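Local coordinates for biofilm-associated surface protein (Staphylococcus aureus, PDB 7C7U), which is a calcium-binding, cell wall-anchored surface protein that probably acts in cell adhesion and as a switch modulating functional amyloid and biofilm formation, at residues Glu205-Ala217 and Ile231-Lys245. Sequence-based numbering, arbitrary orientation.
Sequences ENNNAFKASSGSA and IDQQIMKNGIFSYSK
Phe-241 holds CG anti to the backbone N (chi1 172°), and Phe-210 holds CG beside its own N (chi1 -60°). These torsions bring the two rings into an edge-to-face pair, with centroids 4.8 Å apart. CZ of Phe-210 sits over one face of Phe-241, toward the rim. ND2 of Asn-206 lies in the plane of the Phe-241 ring at its edge, 3.4 Å from CE1. The same amide turns OD1 of Asn-206 to Lys-245, whose NZ donates over 2.7 Å in the carbonyl plane. Lys-245 NZ also forms a salt bridge with OE2 of Glu-205, which Trp-251 NE1 holds as well.

Asn-238 uses both ends of its amide. ND2 of Asn-238 donates to Asn-208 O at 2.9 Å from above the carbonyl plane. OD1 of Asn-238 accepts from NZ of Lys-211 at 2.7 Å, reached because the lysine chain folds back at chi3 and chi4. A beta bulge lies here, between Phe-210 and Ala-212.

The bulge interrupts the ladder in which 210-217 and 231-237 pair antiparallel, as part of the hairpin of strands 210-220 and 228-237. The hairpin lies within an antiparallel sheet; the backbone of Gly-215 also bonds to Ser-184. Ser-213 OG gives its proton to Gln-234 O (2.8 Å) and accepts from NE2 of the extended Gln-233 (2.8 Å), whose OE1 bonds to Tyr-253 OH. On the Ala-212 and Met-236 face, side chains meet strands 36-39 and 52-61.

The chemistry thus changes along the contact: regular backbone pairing gives way to aromatic packing and then to a charged clasp. Lys-245 is gripped by an amide oxygen and a carboxylate, which probably favours its charged form and ties the loop after the hairpin to the segment before it.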
ATOM      1  N   GLU A 205      21.183 -19.248  31.396  1.00 32.24           N
ATOM      2  CA  GLU A 205      22.248 -18.373  30.913  1.00 33.33           C
ATOM      3  C   GLU A 205      21.706 -16.984  30.635  1.00 30.92           C
ATOM      4  O   GLU A 205      20.753 -16.833  29.862  1.00 31.17           O
ATOM      5  CB  GLU A 205      22.862 -18.909  29.624  1.00 31.78           C
ATOM      6  CG  GLU A 205      23.490 -20.267  29.743  1.00 37.97           C
ATOM      7  CD  GLU A 205      24.481 -20.550  28.650  1.00 30.56           C
ATOM      8  OE1 GLU A 205      24.680 -21.743  28.369  1.00 36.34           O
ATOM      9  OE2 GLU A 205      25.008 -19.602  28.030  1.00 35.16           O
ATOM     10  N   ASN A 206      22.345 -15.975  31.230  1.00 26.32           N
ATOM     11  CA  ASN A 206      22.061 -14.561  30.989  1.00 31.40           C
ATOM     12  C   ASN A 206      20.569 -14.290  31.078  1.00 35.51           C
ATOM     13  O   ASN A 206      19.934 -13.699  30.188  1.00 25.88           O
ATOM     14  CB  ASN A 206      22.602 -14.136  29.636  1.00 27.18           C
ATOM     15  CG  ASN A 206      24.078 -14.320  29.539  1.00 31.53           C
ATOM     16  OD1 ASN A 206      24.549 -15.338  29.044  1.00 29.42           O
ATOM     17  ND2 ASN A 206      24.828 -13.363  30.068  1.00 33.13           N
ATOM     18  N   ASN A 207      20.031 -14.708  32.212  1.00 27.48           N
ATOM     19  CA  ASN A 207      18.603 -14.813  32.428  1.00 27.81           C
ATOM     20  C   ASN A 207      17.974 -13.448  32.593  1.00 26.24           C
ATOM     21  O   ASN A 207      16.781 -13.282  32.326  1.00 27.19           O
ATOM     22  CB  ASN A 207      18.358 -15.680  33.670  1.00 31.70           C
ATOM     23  CG  ASN A 207      16.919 -16.085  33.825  1.00 32.42           C
ATOM     24  OD1 ASN A 207      16.474 -17.060  33.228  1.00 31.19           O
ATOM     25  ND2 ASN A 207      16.176 -15.328  34.626  1.00 31.90           N
ATOM     26  N   ASN A 208      18.748 -12.461  33.030  1.00 26.15           N
ATOM     27  CA  ASN A 208      18.227 -11.101  33.149  1.00 30.94           C
ATOM     28  C   ASN A 208      18.739 -10.150  32.062  1.00 29.97           C
ATOM     29  O   ASN A 208      18.549  -8.935  32.184  1.00 30.15           O
ATOM     30  CB  ASN A 208      18.542 -10.528  34.532  1.00 36.18           C
ATOM     31  CG  ASN A 208      17.635  -9.361  34.889  1.00 40.44           C
ATOM     32  OD1 ASN A 208      16.410  -9.439  34.749  1.00 42.29           O
ATOM     33  ND2 ASN A 208      18.238  -8.250  35.291  1.00 45.09           N
ATOM     34  N   ALA A 209      19.370 -10.666  31.001  1.00 27.65           N
ATOM     35  CA  ALA A 209      19.998  -9.796  30.002  1.00 28.82           C
ATOM     36  C   ALA A 209      18.972  -9.043  29.149  1.00 26.82           C
ATOM     37  O   ALA A 209      19.176  -7.873  28.799  1.00 25.13           O
ATOM     38  CB  ALA A 209      20.914 -10.619  29.089  1.00 27.29           C
ATOM     39  N   PHE A 210      17.875  -9.680  28.793  1.00 28.80           N
ATOM     40  CA  PHE A 210      16.998  -9.127  27.769  1.00 25.93           C
ATOM     41  C   PHE A 210      15.611  -8.871  28.341  1.00 29.17           C
ATOM     42  O   PHE A 210      15.124  -9.617  29.190  1.00 25.70           O
ATOM     43  CB  PHE A 210      16.939 -10.053  26.560  1.00 24.90           C
ATOM     44  CG  PHE A 210      18.281 -10.275  25.899  1.00 23.84           C
ATOM     45  CD1 PHE A 210      18.978  -9.203  25.333  1.00 25.68           C
ATOM     46  CD2 PHE A 210      18.835 -11.542  25.831  1.00 23.72           C
ATOM     47  CE1 PHE A 210      20.218  -9.403  24.717  1.00 27.62           C
ATOM     48  CE2 PHE A 210      20.054 -11.753  25.237  1.00 30.41           C
ATOM     49  CZ  PHE A 210      20.760 -10.673  24.668  1.00 26.17           C
ATOM     50  N   LYS A 211      14.996  -7.780  27.902  1.00 26.12           N
ATOM     51  CA  LYS A 211      13.710  -7.351  28.430  1.00 27.52           C
ATOM     52  C   LYS A 211      12.544  -7.839  27.575  1.00 28.71           C
ATOM     53  O   LYS A 211      11.513  -8.277  28.100  1.00 27.51           O
ATOM     54  CB  LYS A 211      13.678  -5.819  28.523  1.00 27.56           C
ATOM     55  CG  LYS A 211      12.449  -5.258  29.176  1.00 33.19           C
ATOM     56  CD  LYS A 211      12.375  -3.741  29.015  1.00 39.77           C
ATOM     57  CE  LYS A 211      13.522  -3.040  29.727  1.00 40.19           C
ATOM     58  NZ  LYS A 211      13.610  -3.451  31.149  1.00 47.76           N
ATOM     59  N   ALA A 212      12.682  -7.790  26.259  1.00 27.21           N
ATOM     60  CA  ALA A 212      11.536  -8.128  25.421  1.00 27.08           C
ATOM     61  C   ALA A 212      12.017  -8.236  23.993  1.00 27.31           C
ATOM     62  O   ALA A 212      13.107  -7.765  23.662  1.00 24.26           O
ATOM     63  CB  ALA A 212      10.439  -7.072  25.540  1.00 26.59           C
ATOM     64  N   SER A 213      11.194  -8.860  23.143  1.00 28.36           N
ATOM     65  CA  SER A 213      11.561  -8.970  21.742  1.00 25.45           C
ATOM     66  C   SER A 213      10.320  -8.922  20.877  1.00 29.38           C
ATOM     67  O   SER A 213       9.262  -9.434  21.245  1.00 26.74           O
ATOM     68  CB  SER A 213      12.329 -10.265  21.461  1.00 26.58           C
ATOM     69  OG  SER A 213      12.700 -10.372  20.109  1.00 28.05           O
ATOM     70  N   SER A 214      10.470  -8.329  19.703  1.00 28.09           N
ATOM     71  CA  SER A 214       9.378  -8.324  18.745  1.00 28.60           C
ATOM     72  C   SER A 214       9.982  -8.226  17.359  1.00 27.94           C
ATOM     73  O   SER A 214      11.174  -7.978  17.200  1.00 29.72           O
ATOM     74  CB  SER A 214       8.424  -7.165  19.011  1.00 34.45           C
ATOM     75  OG  SER A 214       9.022  -5.959  18.542  1.00 38.67           O
ATOM     76  N   GLY A 215       9.157  -8.450  16.336  1.00 30.33           N
ATOM     77  CA  GLY A 215       9.640  -8.457  14.978  1.00 27.18           C
ATOM     78  C   GLY A 215       8.823  -7.524  14.107  1.00 27.21           C
ATOM     79  O   GLY A 215       7.765  -7.032  14.498  1.00 27.60           O
ATOM     80  N   SER A 216       9.363  -7.261  12.927  1.00 30.99           N
ATOM     81  CA  SER A 216       8.613  -6.580  11.885  1.00 35.13           C
ATOM     82  C   SER A 216       8.953  -7.248  10.569  1.00 34.43           C
ATOM     83  O   SER A 216      10.079  -7.707  10.379  1.00 37.01           O
ATOM     84  CB  SER A 216       8.936  -5.080  11.843  1.00 40.05           C
ATOM     85  OG  SER A 216      10.276  -4.854  11.434  1.00 41.50           O
ATOM     86  N   ALA A 217       7.970  -7.338   9.675  1.00 34.58           N
ATOM     87  CA  ALA A 217       8.157  -7.962   8.376  1.00 31.75           C
ATOM     88  C   ALA A 217       7.665  -6.973   7.333  1.00 30.29           C
ATOM     89  O   ALA A 217       6.547  -6.464   7.448  1.00 30.12           O
ATOM     90  CB  ALA A 217       7.396  -9.294   8.267  1.00 29.21           C
ATOM     91  N   ILE A 231      12.694  -9.463   7.474  1.00 31.60           N
ATOM     92  CA  ILE A 231      12.114  -9.877   8.747  1.00 30.66           C
ATOM     93  C   ILE A 231      13.098  -9.423   9.812  1.00 26.95           C
ATOM     94  O   ILE A 231      14.157 -10.037   9.960  1.00 28.09           O
ATOM     95  CB  ILE A 231      11.886 -11.385   8.793  1.00 28.89           C
ATOM     96  CG1 ILE A 231      10.935 -11.791   7.654  1.00 33.70           C
ATOM     97  CG2 ILE A 231      11.308 -11.824  10.165  1.00 30.87           C
ATOM     98  CD1 ILE A 231      11.280 -13.128   7.110  1.00 35.98           C
ATOM     99  N   ASP A 232      12.804  -8.309  10.489  1.00 25.76           N
ATOM    100  CA  ASP A 232      13.747  -7.686  11.420  1.00 33.48           C
ATOM    101  C   ASP A 232      13.303  -7.933  12.853  1.00 34.41           C
ATOM    102  O   ASP A 232      12.241  -7.454  13.260  1.00 36.82           O
ATOM    103  CB  ASP A 232      13.863  -6.179  11.202  1.00 31.90           C
ATOM    104  CG  ASP A 232      14.420  -5.810   9.833  1.00 36.93           C
ATOM    105  OD1 ASP A 232      15.201  -6.587   9.259  1.00 37.32           O
ATOM    106  OD2 ASP A 232      14.078  -4.716   9.347  1.00 39.63           O
ATOM    107  N   GLN A 233      14.146  -8.596  13.635  1.00 29.78           N
ATOM    108  CA  GLN A 233      13.851  -8.819  15.042  1.00 27.81           C
ATOM    109  C   GLN A 233      14.637  -7.829  15.899  1.00 30.08           C
ATOM    110  O   GLN A 233      15.816  -7.581  15.646  1.00 32.59           O
ATOM    111  CB  GLN A 233      14.192 -10.254  15.442  1.00 26.58           C
ATOM    112  CG  GLN A 233      13.906 -10.574  16.922  1.00 26.74           C
ATOM    113  CD  GLN A 233      14.106 -12.040  17.253  1.00 26.69           C
ATOM    114  OE1 GLN A 233      14.459 -12.835  16.379  1.00 28.39           O
ATOM    115  NE2 GLN A 233      13.917 -12.401  18.527  1.00 28.65           N
ATOM    116  N   GLN A 234      13.973  -7.241  16.889  1.00 27.49           N
ATOM    117  CA  GLN A 234      14.634  -6.424  17.900  1.00 29.33           C
ATOM    118  C   GLN A 234      14.543  -7.147  19.239  1.00 26.97           C
ATOM    119  O   GLN A 234      13.490  -7.694  19.578  1.00 26.36           O
ATOM    120  CB  GLN A 234      13.974  -5.045  18.032  1.00 30.50           C
ATOM    121  CG  GLN A 234      13.596  -4.367  16.708  1.00 44.32           C
ATOM    122  CD  GLN A 234      14.744  -3.617  16.037  1.00 50.11           C
ATOM    123  OE1 GLN A 234      15.773  -3.356  16.648  1.00 53.35           O
ATOM    124  NE2 GLN A 234      14.558  -3.267  14.766  1.00 50.52           N
ATOM    125  N   ILE A 235      15.638  -7.147  19.993  1.00 26.89           N
ATOM    126  CA  ILE A 235      15.678  -7.657  21.362  1.00 26.39           C
ATOM    127  C   ILE A 235      16.184  -6.517  22.240  1.00 27.06           C
ATOM    128  O   ILE A 235      17.367  -6.154  22.188  1.00 27.86           O
ATOM    129  CB  ILE A 235      16.576  -8.886  21.496  1.00 27.65           C
ATOM    130  CG1 ILE A 235      16.173  -9.956  20.490  1.00 26.35           C
ATOM    131  CG2 ILE A 235      16.482  -9.481  22.940  1.00 21.59           C
ATOM    132  CD1 ILE A 235      17.255 -11.003  20.251  1.00 27.53           C
ATOM    133  N   MET A 236      15.288  -5.932  23.022  1.00 27.24           N
ATOM    134  CA  MET A 236      15.659  -4.859  23.917  1.00 24.80           C
ATOM    135  C   MET A 236      16.383  -5.435  25.133  1.00 28.91           C
ATOM    136  O   MET A 236      16.027  -6.507  25.642  1.00 24.30           O
ATOM    137  CB  MET A 236      14.424  -4.094  24.374  1.00 30.04           C
ATOM    138  CG  MET A 236      13.684  -3.362  23.258  1.00 40.72           C
ATOM    139  SD  MET A 236      12.453  -2.203  23.899  1.00 54.85           S
ATOM    140  CE  MET A 236      12.814  -2.340  25.661  1.00 30.07           C
ATOM    141  N   LYS A 237      17.399  -4.718  25.590  1.00 25.92           N
ATOM    142  CA  LYS A 237      18.210  -5.141  26.730  1.00 27.93           C
ATOM    143  C   LYS A 237      17.680  -4.567  28.033  1.00 28.38           C
ATOM    144  O   LYS A 237      17.088  -3.489  28.062  1.00 32.60           O
ATOM    145  CB  LYS A 237      19.655  -4.678  26.563  1.00 28.29           C
ATOM    146  CG  LYS A 237      20.436  -5.354  25.447  1.00 30.13           C
ATOM    147  CD  LYS A 237      21.897  -4.856  25.489  1.00 30.50           C
ATOM    148  CE  LYS A 237      22.695  -5.405  24.323  1.00 31.46           C
ATOM    149  NZ  LYS A 237      24.127  -4.988  24.420  1.00 33.12           N
ATOM    150  N   ASN A 238      17.898  -5.308  29.123  1.00 29.51           N
ATOM    151  CA  ASN A 238      17.726  -4.734  30.456  1.00 31.61           C
ATOM    152  C   ASN A 238      18.912  -3.875  30.874  1.00 36.70           C
ATOM    153  O   ASN A 238      18.738  -2.934  31.654  1.00 34.17           O
ATOM    154  CB  ASN A 238      17.528  -5.826  31.505  1.00 28.61           C
ATOM    155  CG  ASN A 238      16.124  -6.381  31.498  1.00 33.20           C
ATOM    156  OD1 ASN A 238      15.165  -5.646  31.287  1.00 36.25           O
ATOM    157  ND2 ASN A 238      15.993  -7.682  31.722  1.00 34.44           N
ATOM    158  N   GLY A 239      20.116  -4.205  30.411  1.00 31.80           N
ATOM    159  CA  GLY A 239      21.297  -3.457  30.811  1.00 33.09           C
ATOM    160  C   GLY A 239      22.318  -3.314  29.704  1.00 35.65           C
ATOM    161  O   GLY A 239      22.012  -2.794  28.612  1.00 32.59           O
ATOM    162  N   ILE A 240      23.535  -3.793  29.955  1.00 31.01           N
ATOM    163  CA  ILE A 240      24.608  -3.612  28.983  1.00 33.86           C
ATOM    164  C   ILE A 240      25.203  -4.961  28.611  1.00 32.22           C
ATOM    165  O   ILE A 240      26.429  -5.110  28.522  1.00 30.01           O
ATOM    166  CB  ILE A 240      25.684  -2.645  29.509  1.00 35.34           C
ATOM    167  CG1 ILE A 240      26.085  -3.014  30.948  1.00 32.79           C
ATOM    168  CG2 ILE A 240      25.183  -1.200  29.397  1.00 32.90           C
ATOM    169  CD1 ILE A 240      27.448  -2.449  31.383  1.00 39.61           C
ATOM    170  N   PHE A 241      24.324  -5.930  28.352  1.00 28.35           N
ATOM    171  CA  PHE A 241      24.711  -7.292  28.013  1.00 32.71           C
ATOM    172  C   PHE A 241      25.884  -7.340  27.044  1.00 30.62           C
ATOM    173  O   PHE A 241      25.958  -6.574  26.078  1.00 29.82           O
ATOM    174  CB  PHE A 241      23.518  -8.038  27.399  1.00 30.75           C
ATOM    175  CG  PHE A 241      23.882  -9.376  26.840  1.00 29.68           C
ATOM    176  CD1 PHE A 241      24.131 -10.451  27.686  1.00 31.38           C
ATOM    177  CD2 PHE A 241      23.999  -9.559  25.476  1.00 32.74           C
ATOM    178  CE1 PHE A 241      24.474 -11.685  27.166  1.00 32.08           C
ATOM    179  CE2 PHE A 241      24.341 -10.794  24.953  1.00 32.60           C
ATOM    180  CZ  PHE A 241      24.578 -11.857  25.802  1.00 30.29           C
ATOM    181  N   SER A 242      26.774  -8.291  27.290  1.00 32.08           N
ATOM    182  CA  SER A 242      27.912  -8.550  26.422  1.00 34.06           C
ATOM    183  C   SER A 242      27.952 -10.050  26.152  1.00 36.24           C
ATOM    184  O   SER A 242      27.969 -10.851  27.100  1.00 32.45           O
ATOM    185  CB  SER A 242      29.206  -8.062  27.087  1.00 37.59           C
ATOM    186  OG  SER A 242      30.234  -7.908  26.141  1.00 44.38           O
ATOM    187  N   TYR A 243      27.928 -10.427  24.866  1.00 28.32           N
ATOM    188  CA  TYR A 243      27.946 -11.830  24.451  1.00 31.22           C
ATOM    189  C   TYR A 243      29.392 -12.301  24.315  1.00 31.67           C
ATOM    190  O   TYR A 243      30.155 -11.750  23.515  1.00 29.84           O
ATOM    191  CB  TYR A 243      27.204 -12.038  23.118  1.00 26.54           C
ATOM    192  CG  TYR A 243      27.249 -13.487  22.661  1.00 27.73           C
ATOM    193  CD1 TYR A 243      26.299 -14.410  23.111  1.00 29.56           C
ATOM    194  CD2 TYR A 243      28.244 -13.942  21.806  1.00 27.42           C
ATOM    195  CE1 TYR A 243      26.329 -15.736  22.705  1.00 27.68           C
ATOM    196  CE2 TYR A 243      28.292 -15.276  21.411  1.00 29.93           C
ATOM    197  CZ  TYR A 243      27.333 -16.165  21.866  1.00 28.47           C
ATOM    198  OH  TYR A 243      27.362 -17.482  21.474  1.00 29.42           O
ATOM    199  N   SER A 244      29.766 -13.315  25.094  1.00 32.31           N
ATOM    200  CA  SER A 244      31.060 -13.977  24.940  1.00 32.94           C
ATOM    201  C   SER A 244      30.949 -15.365  25.553  1.00 36.45           C
ATOM    202  O   SER A 244      30.646 -15.496  26.742  1.00 36.00           O
ATOM    203  CB  SER A 244      32.188 -13.179  25.604  1.00 37.23           C
ATOM    204  OG  SER A 244      33.433 -13.829  25.404  1.00 38.39           O
ATOM    205  N   LYS A 245      31.163 -16.391  24.745  1.00 31.83           N
ATOM    206  CA  LYS A 245      31.016 -17.768  25.177  1.00 33.74           C
ATOM    207  C   LYS A 245      32.206 -18.546  24.653  1.00 34.59           C
ATOM    208  O   LYS A 245      32.785 -18.188  23.624  1.00 32.69           O
ATOM    209  CB  LYS A 245      29.708 -18.408  24.639  1.00 31.93           C
ATOM    210  CG  LYS A 245      28.430 -17.650  24.984  1.00 32.66           C
ATOM    211  CD  LYS A 245      28.067 -17.828  26.468  1.00 31.91           C
ATOM    212  CE  LYS A 245      27.010 -16.810  26.892  1.00 33.67           C
ATOM    213  NZ  LYS A 245      26.495 -17.097  28.265  1.00 32.05           N
TER
HETATM  214  O   HOH W   1      21.409  -6.374  29.393  1.00 29.23           O
HETATM  215  O   HOH W   2      11.285  -5.211   8.427  1.00 36.42           O
HETATM  216  O   HOH W   3      11.800  -4.806  13.961  1.00 43.45           O